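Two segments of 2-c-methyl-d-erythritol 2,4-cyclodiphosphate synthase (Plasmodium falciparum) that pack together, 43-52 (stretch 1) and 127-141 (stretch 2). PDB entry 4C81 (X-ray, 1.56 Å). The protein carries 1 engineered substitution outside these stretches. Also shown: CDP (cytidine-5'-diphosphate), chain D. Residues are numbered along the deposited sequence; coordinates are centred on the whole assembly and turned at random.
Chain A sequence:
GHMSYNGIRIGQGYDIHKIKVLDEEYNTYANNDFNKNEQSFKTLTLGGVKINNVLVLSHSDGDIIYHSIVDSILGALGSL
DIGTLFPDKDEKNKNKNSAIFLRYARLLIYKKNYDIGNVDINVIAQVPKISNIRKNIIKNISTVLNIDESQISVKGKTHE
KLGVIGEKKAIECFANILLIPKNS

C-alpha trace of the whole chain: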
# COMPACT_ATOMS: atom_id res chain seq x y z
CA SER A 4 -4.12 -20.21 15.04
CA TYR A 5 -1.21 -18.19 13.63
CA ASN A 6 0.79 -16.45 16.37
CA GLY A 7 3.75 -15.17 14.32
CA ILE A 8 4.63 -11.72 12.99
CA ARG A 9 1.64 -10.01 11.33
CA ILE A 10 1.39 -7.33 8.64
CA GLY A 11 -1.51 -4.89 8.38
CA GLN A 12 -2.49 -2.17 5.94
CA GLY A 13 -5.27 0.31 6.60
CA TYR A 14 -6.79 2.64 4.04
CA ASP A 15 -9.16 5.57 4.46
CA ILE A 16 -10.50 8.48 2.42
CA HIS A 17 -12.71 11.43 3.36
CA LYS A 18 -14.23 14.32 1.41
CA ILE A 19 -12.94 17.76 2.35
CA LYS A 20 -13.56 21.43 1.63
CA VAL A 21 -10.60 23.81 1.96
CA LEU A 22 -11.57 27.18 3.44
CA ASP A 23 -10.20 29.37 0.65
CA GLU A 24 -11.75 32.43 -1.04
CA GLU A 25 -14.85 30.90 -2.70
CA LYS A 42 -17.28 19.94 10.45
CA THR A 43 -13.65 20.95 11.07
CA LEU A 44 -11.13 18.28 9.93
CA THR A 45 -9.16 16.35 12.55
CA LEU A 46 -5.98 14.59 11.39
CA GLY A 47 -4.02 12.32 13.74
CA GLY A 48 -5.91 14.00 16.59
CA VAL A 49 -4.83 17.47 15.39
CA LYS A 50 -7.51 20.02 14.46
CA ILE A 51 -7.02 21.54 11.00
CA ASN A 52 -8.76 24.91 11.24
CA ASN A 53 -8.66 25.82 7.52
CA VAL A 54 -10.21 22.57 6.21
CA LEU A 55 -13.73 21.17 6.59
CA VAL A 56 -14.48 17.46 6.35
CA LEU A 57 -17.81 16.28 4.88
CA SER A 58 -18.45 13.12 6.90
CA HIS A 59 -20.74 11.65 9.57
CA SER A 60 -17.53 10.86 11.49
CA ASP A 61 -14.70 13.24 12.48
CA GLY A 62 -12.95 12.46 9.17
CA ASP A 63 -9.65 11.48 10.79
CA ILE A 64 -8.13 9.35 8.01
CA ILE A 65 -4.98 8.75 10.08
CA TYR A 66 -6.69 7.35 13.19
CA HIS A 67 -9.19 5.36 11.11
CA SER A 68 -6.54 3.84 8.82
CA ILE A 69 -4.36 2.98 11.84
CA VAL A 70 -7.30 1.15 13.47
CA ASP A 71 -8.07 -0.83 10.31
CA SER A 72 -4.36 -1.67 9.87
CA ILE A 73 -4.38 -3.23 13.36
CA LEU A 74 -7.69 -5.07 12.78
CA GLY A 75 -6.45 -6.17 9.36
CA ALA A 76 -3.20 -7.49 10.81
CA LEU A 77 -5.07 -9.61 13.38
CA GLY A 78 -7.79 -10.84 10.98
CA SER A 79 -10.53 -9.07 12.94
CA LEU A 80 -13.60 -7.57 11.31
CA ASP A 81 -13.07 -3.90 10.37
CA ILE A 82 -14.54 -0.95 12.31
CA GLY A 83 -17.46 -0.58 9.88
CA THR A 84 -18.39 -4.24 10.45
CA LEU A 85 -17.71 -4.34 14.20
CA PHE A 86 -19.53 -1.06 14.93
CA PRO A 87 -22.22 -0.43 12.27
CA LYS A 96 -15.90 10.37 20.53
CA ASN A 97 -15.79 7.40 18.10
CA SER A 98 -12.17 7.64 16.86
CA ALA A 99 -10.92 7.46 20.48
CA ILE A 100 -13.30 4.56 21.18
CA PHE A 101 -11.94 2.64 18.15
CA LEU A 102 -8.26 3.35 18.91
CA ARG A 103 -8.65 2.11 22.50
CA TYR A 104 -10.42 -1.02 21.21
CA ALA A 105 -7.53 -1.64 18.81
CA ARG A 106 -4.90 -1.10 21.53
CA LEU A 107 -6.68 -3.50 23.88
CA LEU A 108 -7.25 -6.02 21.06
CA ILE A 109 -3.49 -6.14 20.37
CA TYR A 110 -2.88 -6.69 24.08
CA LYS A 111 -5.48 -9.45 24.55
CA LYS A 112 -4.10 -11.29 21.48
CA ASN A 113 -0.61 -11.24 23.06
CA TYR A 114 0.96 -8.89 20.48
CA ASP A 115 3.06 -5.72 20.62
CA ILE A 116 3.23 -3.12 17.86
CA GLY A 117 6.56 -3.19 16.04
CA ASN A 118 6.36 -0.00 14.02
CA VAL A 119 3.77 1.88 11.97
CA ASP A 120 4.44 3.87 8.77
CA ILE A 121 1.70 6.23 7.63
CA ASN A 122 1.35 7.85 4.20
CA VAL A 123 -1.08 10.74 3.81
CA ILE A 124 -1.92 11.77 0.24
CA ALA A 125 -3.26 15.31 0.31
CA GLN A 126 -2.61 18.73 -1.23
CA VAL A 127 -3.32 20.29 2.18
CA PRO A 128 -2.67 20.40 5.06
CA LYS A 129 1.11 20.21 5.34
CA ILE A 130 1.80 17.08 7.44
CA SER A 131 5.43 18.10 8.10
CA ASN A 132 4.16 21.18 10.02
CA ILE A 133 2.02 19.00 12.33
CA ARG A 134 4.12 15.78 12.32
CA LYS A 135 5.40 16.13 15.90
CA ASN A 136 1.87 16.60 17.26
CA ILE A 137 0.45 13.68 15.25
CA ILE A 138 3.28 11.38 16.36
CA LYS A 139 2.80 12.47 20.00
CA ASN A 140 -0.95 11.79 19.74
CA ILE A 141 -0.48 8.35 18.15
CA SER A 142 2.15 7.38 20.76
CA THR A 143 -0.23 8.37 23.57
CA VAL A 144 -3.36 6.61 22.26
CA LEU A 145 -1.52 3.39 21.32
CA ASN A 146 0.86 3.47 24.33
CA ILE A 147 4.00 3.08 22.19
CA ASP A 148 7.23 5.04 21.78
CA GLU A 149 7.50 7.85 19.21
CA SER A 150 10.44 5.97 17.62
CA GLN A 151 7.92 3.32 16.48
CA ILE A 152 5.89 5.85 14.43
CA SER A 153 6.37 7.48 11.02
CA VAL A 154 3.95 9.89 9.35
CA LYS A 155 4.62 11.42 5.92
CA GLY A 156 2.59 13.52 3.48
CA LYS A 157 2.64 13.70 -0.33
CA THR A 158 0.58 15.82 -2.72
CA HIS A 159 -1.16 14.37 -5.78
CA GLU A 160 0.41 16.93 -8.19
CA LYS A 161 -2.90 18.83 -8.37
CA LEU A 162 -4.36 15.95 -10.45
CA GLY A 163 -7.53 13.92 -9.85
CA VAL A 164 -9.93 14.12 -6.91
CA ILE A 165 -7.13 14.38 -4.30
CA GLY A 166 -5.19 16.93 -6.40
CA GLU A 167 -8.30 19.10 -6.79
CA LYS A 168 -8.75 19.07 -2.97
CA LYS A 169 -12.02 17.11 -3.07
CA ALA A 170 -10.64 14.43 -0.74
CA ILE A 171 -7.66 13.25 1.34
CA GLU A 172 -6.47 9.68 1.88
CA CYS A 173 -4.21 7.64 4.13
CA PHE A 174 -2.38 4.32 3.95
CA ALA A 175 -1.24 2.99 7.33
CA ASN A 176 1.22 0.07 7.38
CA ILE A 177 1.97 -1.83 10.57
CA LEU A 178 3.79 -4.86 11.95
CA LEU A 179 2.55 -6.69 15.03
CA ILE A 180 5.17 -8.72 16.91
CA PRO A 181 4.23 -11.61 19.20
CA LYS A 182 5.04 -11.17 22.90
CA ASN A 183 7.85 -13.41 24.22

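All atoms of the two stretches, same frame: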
# COMPACT_ATOMS: atom_id res chain seq x y z
N THR A 43 -15.09 20.72 11.17
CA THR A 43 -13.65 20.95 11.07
C THR A 43 -12.88 19.62 11.03
O THR A 43 -13.14 18.72 11.83
CB THR A 43 -13.12 21.81 12.25
OG1 THR A 43 -11.70 22.00 12.12
CG2 THR A 43 -13.43 21.16 13.59
N LEU A 44 -11.95 19.49 10.08
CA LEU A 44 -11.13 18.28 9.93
C LEU A 44 -10.22 18.05 11.14
O LEU A 44 -9.61 18.99 11.66
CB LEU A 44 -10.27 18.36 8.66
CG LEU A 44 -9.24 17.24 8.43
CD1 LEU A 44 -9.93 15.91 8.18
CD2 LEU A 44 -8.31 17.60 7.27
N THR A 45 -10.14 16.79 11.57
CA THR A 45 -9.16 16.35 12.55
C THR A 45 -8.27 15.32 11.86
O THR A 45 -8.76 14.43 11.17
CB THR A 45 -9.83 15.69 13.77
OG1 THR A 45 -10.80 16.60 14.32
CG2 THR A 45 -8.80 15.34 14.83
N LEU A 46 -6.96 15.45 12.06
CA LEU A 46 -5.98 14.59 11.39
C LEU A 46 -4.92 14.15 12.40
O LEU A 46 -4.14 14.97 12.90
CB LEU A 46 -5.36 15.36 10.21
CG LEU A 46 -4.67 14.57 9.10
CD1 LEU A 46 -5.61 13.56 8.46
CD2 LEU A 46 -4.13 15.53 8.05
N GLY A 47 -4.89 12.86 12.70
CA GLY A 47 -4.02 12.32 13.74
C GLY A 47 -4.26 12.98 15.08
O GLY A 47 -3.32 13.21 15.84
N GLY A 48 -5.52 13.30 15.36
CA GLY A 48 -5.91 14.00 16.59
C GLY A 48 -5.65 15.50 16.59
O GLY A 48 -5.92 16.16 17.60
N VAL A 49 -5.15 16.05 15.49
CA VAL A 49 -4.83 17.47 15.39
C VAL A 49 -5.90 18.19 14.58
O VAL A 49 -6.17 17.82 13.44
CB VAL A 49 -3.46 17.72 14.72
CG1 VAL A 49 -3.14 19.21 14.68
CG2 VAL A 49 -2.36 16.95 15.45
N LYS A 50 -6.51 19.22 15.16
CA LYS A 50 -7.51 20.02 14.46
C LYS A 50 -6.86 20.83 13.34
O LYS A 50 -5.81 21.44 13.54
CB LYS A 50 -8.23 20.97 15.43
CG LYS A 50 -9.11 20.27 16.45
CD LYS A 50 -10.40 19.76 15.82
CE LYS A 50 -11.32 19.15 16.87
NZ LYS A 50 -12.63 18.75 16.28
N ILE A 51 -7.49 20.82 12.17
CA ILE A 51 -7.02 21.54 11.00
C ILE A 51 -8.04 22.64 10.71
O ILE A 51 -9.07 22.40 10.07
CB ILE A 51 -6.88 20.61 9.77
CG1 ILE A 51 -6.15 19.31 10.13
CG2 ILE A 51 -6.15 21.32 8.64
CD1 ILE A 51 -4.78 19.51 10.71
N ASN A 52 -7.75 23.84 11.18
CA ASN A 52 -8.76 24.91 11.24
C ASN A 52 -9.18 25.49 9.90
O ASN A 52 -10.24 26.12 9.80
CB ASN A 52 -8.28 26.03 12.17
CG ASN A 52 -8.01 25.55 13.59
OD1 ASN A 52 -8.58 24.55 14.04
ND2 ASN A 52 -7.14 26.26 14.30
N VAL A 127 -3.40 19.63 0.88
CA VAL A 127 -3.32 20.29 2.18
C VAL A 127 -4.08 19.44 3.21
O VAL A 127 -4.99 18.69 2.85
CB VAL A 127 -3.92 21.71 2.12
CG1 VAL A 127 -3.06 22.61 1.23
CG2 VAL A 127 -5.35 21.69 1.62
N PRO A 128 -3.71 19.55 4.50
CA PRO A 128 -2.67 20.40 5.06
C PRO A 128 -1.27 19.81 4.93
O PRO A 128 -1.10 18.69 4.43
CB PRO A 128 -3.06 20.50 6.53
CG PRO A 128 -3.69 19.20 6.83
CD PRO A 128 -4.39 18.77 5.56
N LYS A 129 -0.29 20.59 5.38
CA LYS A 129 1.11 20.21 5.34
C LYS A 129 1.43 19.37 6.59
O LYS A 129 1.58 19.90 7.69
CB LYS A 129 1.98 21.48 5.28
CG LYS A 129 3.03 21.50 4.17
CD LYS A 129 4.35 20.94 4.63
CE LYS A 129 5.43 21.12 3.57
NZ LYS A 129 5.77 22.55 3.35
N ILE A 130 1.48 18.06 6.39
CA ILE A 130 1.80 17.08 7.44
C ILE A 130 3.11 17.36 8.17
O ILE A 130 3.19 17.17 9.38
CB ILE A 130 1.84 15.63 6.86
CG1 ILE A 130 0.47 15.21 6.32
CG2 ILE A 130 2.29 14.63 7.92
CD1 ILE A 130 -0.63 15.22 7.36
N SER A 131 4.14 17.82 7.46
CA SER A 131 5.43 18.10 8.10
C SER A 131 5.34 19.20 9.17
O SER A 131 6.12 19.21 10.12
CB SER A 131 6.51 18.42 7.06
OG SER A 131 6.27 19.67 6.43
N ASN A 132 4.39 20.12 9.02
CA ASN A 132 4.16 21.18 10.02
C ASN A 132 3.46 20.68 11.28
O ASN A 132 3.55 21.33 12.33
CB ASN A 132 3.35 22.34 9.42
CG ASN A 132 4.11 23.10 8.33
OD1 ASN A 132 3.50 23.79 7.52
ND2 ASN A 132 5.43 22.97 8.32
N ILE A 133 2.76 19.55 11.19
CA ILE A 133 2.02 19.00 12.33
C ILE A 133 2.48 17.59 12.72
O ILE A 133 1.87 16.94 13.58
CB ILE A 133 0.48 19.03 12.09
CG1 ILE A 133 0.08 18.25 10.83
CG2 ILE A 133 -0.01 20.47 11.99
CD1 ILE A 133 -1.42 18.11 10.63
N ARG A 134 3.58 17.13 12.11
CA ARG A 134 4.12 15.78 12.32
C ARG A 134 4.35 15.46 13.79
O ARG A 134 3.92 14.41 14.27
CB ARG A 134 5.43 15.59 11.54
CG ARG A 134 6.15 14.29 11.87
CD ARG A 134 7.51 14.19 11.20
NE ARG A 134 7.45 13.50 9.91
CZ ARG A 134 7.70 14.04 8.72
NH1 ARG A 134 8.05 15.32 8.59
NH2 ARG A 134 7.60 13.28 7.64
N LYS A 135 5.05 16.35 14.49
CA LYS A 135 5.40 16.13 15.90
C LYS A 135 4.16 15.89 16.76
O LYS A 135 4.14 14.99 17.59
CB LYS A 135 6.19 17.32 16.45
CG LYS A 135 7.62 17.42 15.92
N ASN A 136 3.13 16.71 16.54
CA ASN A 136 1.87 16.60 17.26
C ASN A 136 1.15 15.29 16.95
O ASN A 136 0.66 14.61 17.85
CB ASN A 136 0.96 17.79 16.91
CG ASN A 136 -0.14 18.03 17.94
OD1 ASN A 136 -0.46 17.17 18.75
ND2 ASN A 136 -0.73 19.22 17.89
N ILE A 137 1.09 14.93 15.67
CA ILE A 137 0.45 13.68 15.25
C ILE A 137 1.15 12.48 15.89
O ILE A 137 0.50 11.60 16.47
CB ILE A 137 0.45 13.52 13.72
CG1 ILE A 137 -0.49 14.54 13.08
CG2 ILE A 137 0.03 12.11 13.32
CD1 ILE A 137 -0.37 14.62 11.57
N ILE A 138 2.48 12.47 15.81
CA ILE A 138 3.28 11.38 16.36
C ILE A 138 3.10 11.28 17.88
O ILE A 138 3.01 10.17 18.43
CB ILE A 138 4.77 11.52 15.98
CG1 ILE A 138 4.95 11.25 14.48
CG2 ILE A 138 5.64 10.57 16.79
CD1 ILE A 138 6.36 11.46 13.97
N LYS A 139 3.05 12.43 18.56
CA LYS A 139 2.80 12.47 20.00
C LYS A 139 1.42 11.89 20.33
O LYS A 139 1.28 11.10 21.27
CB LYS A 139 2.91 13.90 20.53
CG LYS A 139 2.76 14.02 22.05
CD LYS A 139 2.99 15.45 22.52
CE LYS A 139 2.78 15.57 24.02
NZ LYS A 139 2.99 16.97 24.50
N ASN A 140 0.42 12.28 19.55
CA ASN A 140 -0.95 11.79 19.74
C ASN A 140 -1.06 10.28 19.52
O ASN A 140 -1.68 9.58 20.32
CB ASN A 140 -1.91 12.52 18.80
CG ASN A 140 -2.16 13.96 19.21
OD1 ASN A 140 -1.76 14.40 20.29
ND2 ASN A 140 -2.83 14.71 18.33
N ILE A 141 -0.46 9.78 18.44
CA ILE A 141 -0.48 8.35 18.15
C ILE A 141 0.23 7.54 19.25
O ILE A 141 -0.26 6.49 19.66
CB ILE A 141 0.16 8.03 16.78
CG1 ILE A 141 -0.68 8.61 15.64
CG2 ILE A 141 0.32 6.53 16.59
CD1 ILE A 141 0.05 8.66 14.32
O3B CDP D . 7.04 17.07 -5.72
PB CDP D . 7.59 16.25 -4.43
O1B CDP D . 7.99 14.82 -5.01
O2B CDP D . 8.76 16.91 -3.79
O3A CDP D . 6.35 15.98 -3.44
PA CDP D . 5.25 17.08 -3.02
O1A CDP D . 5.35 18.30 -3.86
O2A CDP D . 3.96 16.38 -2.92
O5' CDP D . 5.70 17.47 -1.53
C5' CDP D . 7.07 17.62 -1.16
C4' CDP D . 7.22 17.55 0.36
O4' CDP D . 6.23 18.43 0.94
C3' CDP D . 6.86 16.16 0.89
O3' CDP D . 8.00 15.30 0.87
C2' CDP D . 6.45 16.49 2.33
O2' CDP D . 7.61 16.63 3.15
C1' CDP D . 5.77 17.86 2.20
N1 CDP D . 4.28 17.66 2.24
C2 CDP D . 3.67 17.35 3.47
O2 CDP D . 4.34 17.25 4.49
N3 CDP D . 2.29 17.17 3.51
C4 CDP D . 1.50 17.28 2.37
N4 CDP D . 0.19 17.09 2.47
C5 CDP D . 2.10 17.59 1.15
C6 CDP D . 3.48 17.78 1.08
O HOH W 1 -3.53 17.64 19.16

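Stretch 1 is a beta hairpin, and stretch 2 is a loop that runs into a helix. The second strand of the hairpin, 49-51, lies 9.7 Å from the helix axis at closest approach. The two run in roughly opposite directions, at 146°. The contact is mostly apolar, with one direct hydrogen bond near the turn of the hairpin. Together the two sides bury 460 Å².

T43 starts the first strand and does not reach stretch 2. L44 is buried and points toward it, but it touches only lightly: CD2 of L44 is 4.4 Å from CD of P128. The backbone of L44 does more for the hairpin itself, since its O accepts a hydrogen bond from N of I51 at 2.8 Å. T45 is out of reach of stretch 2. Its OG1 receives a weak hydrogen bond of 3.4 Å from NZ of K50.

L46 again points toward stretch 2. Its CD2 lies 3.6 Å from CD1 of I130 and 3.9 Å from CG of P128. The CA-to-CB bond of I130 points sideways, but the end of its side chain comes nearer and makes this contact. A branched apolar side chain suits this buried site.

A type I' turn from L46 to V49 brings the backbone close to the helix. The CA atoms of G47 and I137 are 4.9 Å apart. Both glycines of the turn have positive phi, which by itself favours glycine. There is also no room for a side chain on either. A CB on G47 would lie 2.6 Å from CG2 of I137, and one on G48 would lie 2.7 Å from ND2 of N140.

This close approach allows the direct hydrogen bond. ND2 of N140 donates to O of G47 at 2.9 Å, with an angle of 164°. The side chain of N140 points toward the turn, and its amide supplies a donor for a backbone carbonyl. A water adds a second link. It donates to O of G48 (3.2 Å) and to OD1 of N136 (3.1 Å), and accepts from ND2 of N140 (3.1 Å).

V49 has the largest area covered by the other stretch, 75 Å². Its CG2 sits 3.5 Å from CG of N136, 3.7 Å from ND2 of N140 and 3.9 Å from CG1 of I137. Its CG1 is 4.3 Å from CG2 of I133. The compact, branched side chain thus meets both polar and apolar residues of the helix.

K50 points away and stays exposed, as suits a charged residue. I51 points back toward stretch 2 and is buried. Its CD1 is 3.6 Å from CD1 of I133, and its CG2 is 3.7 Å from CG of P128. P128 follows a cis peptide bond, and its ring gives L44, L46 and I51 a shared apolar surface. N52 turns the corner and makes no contact.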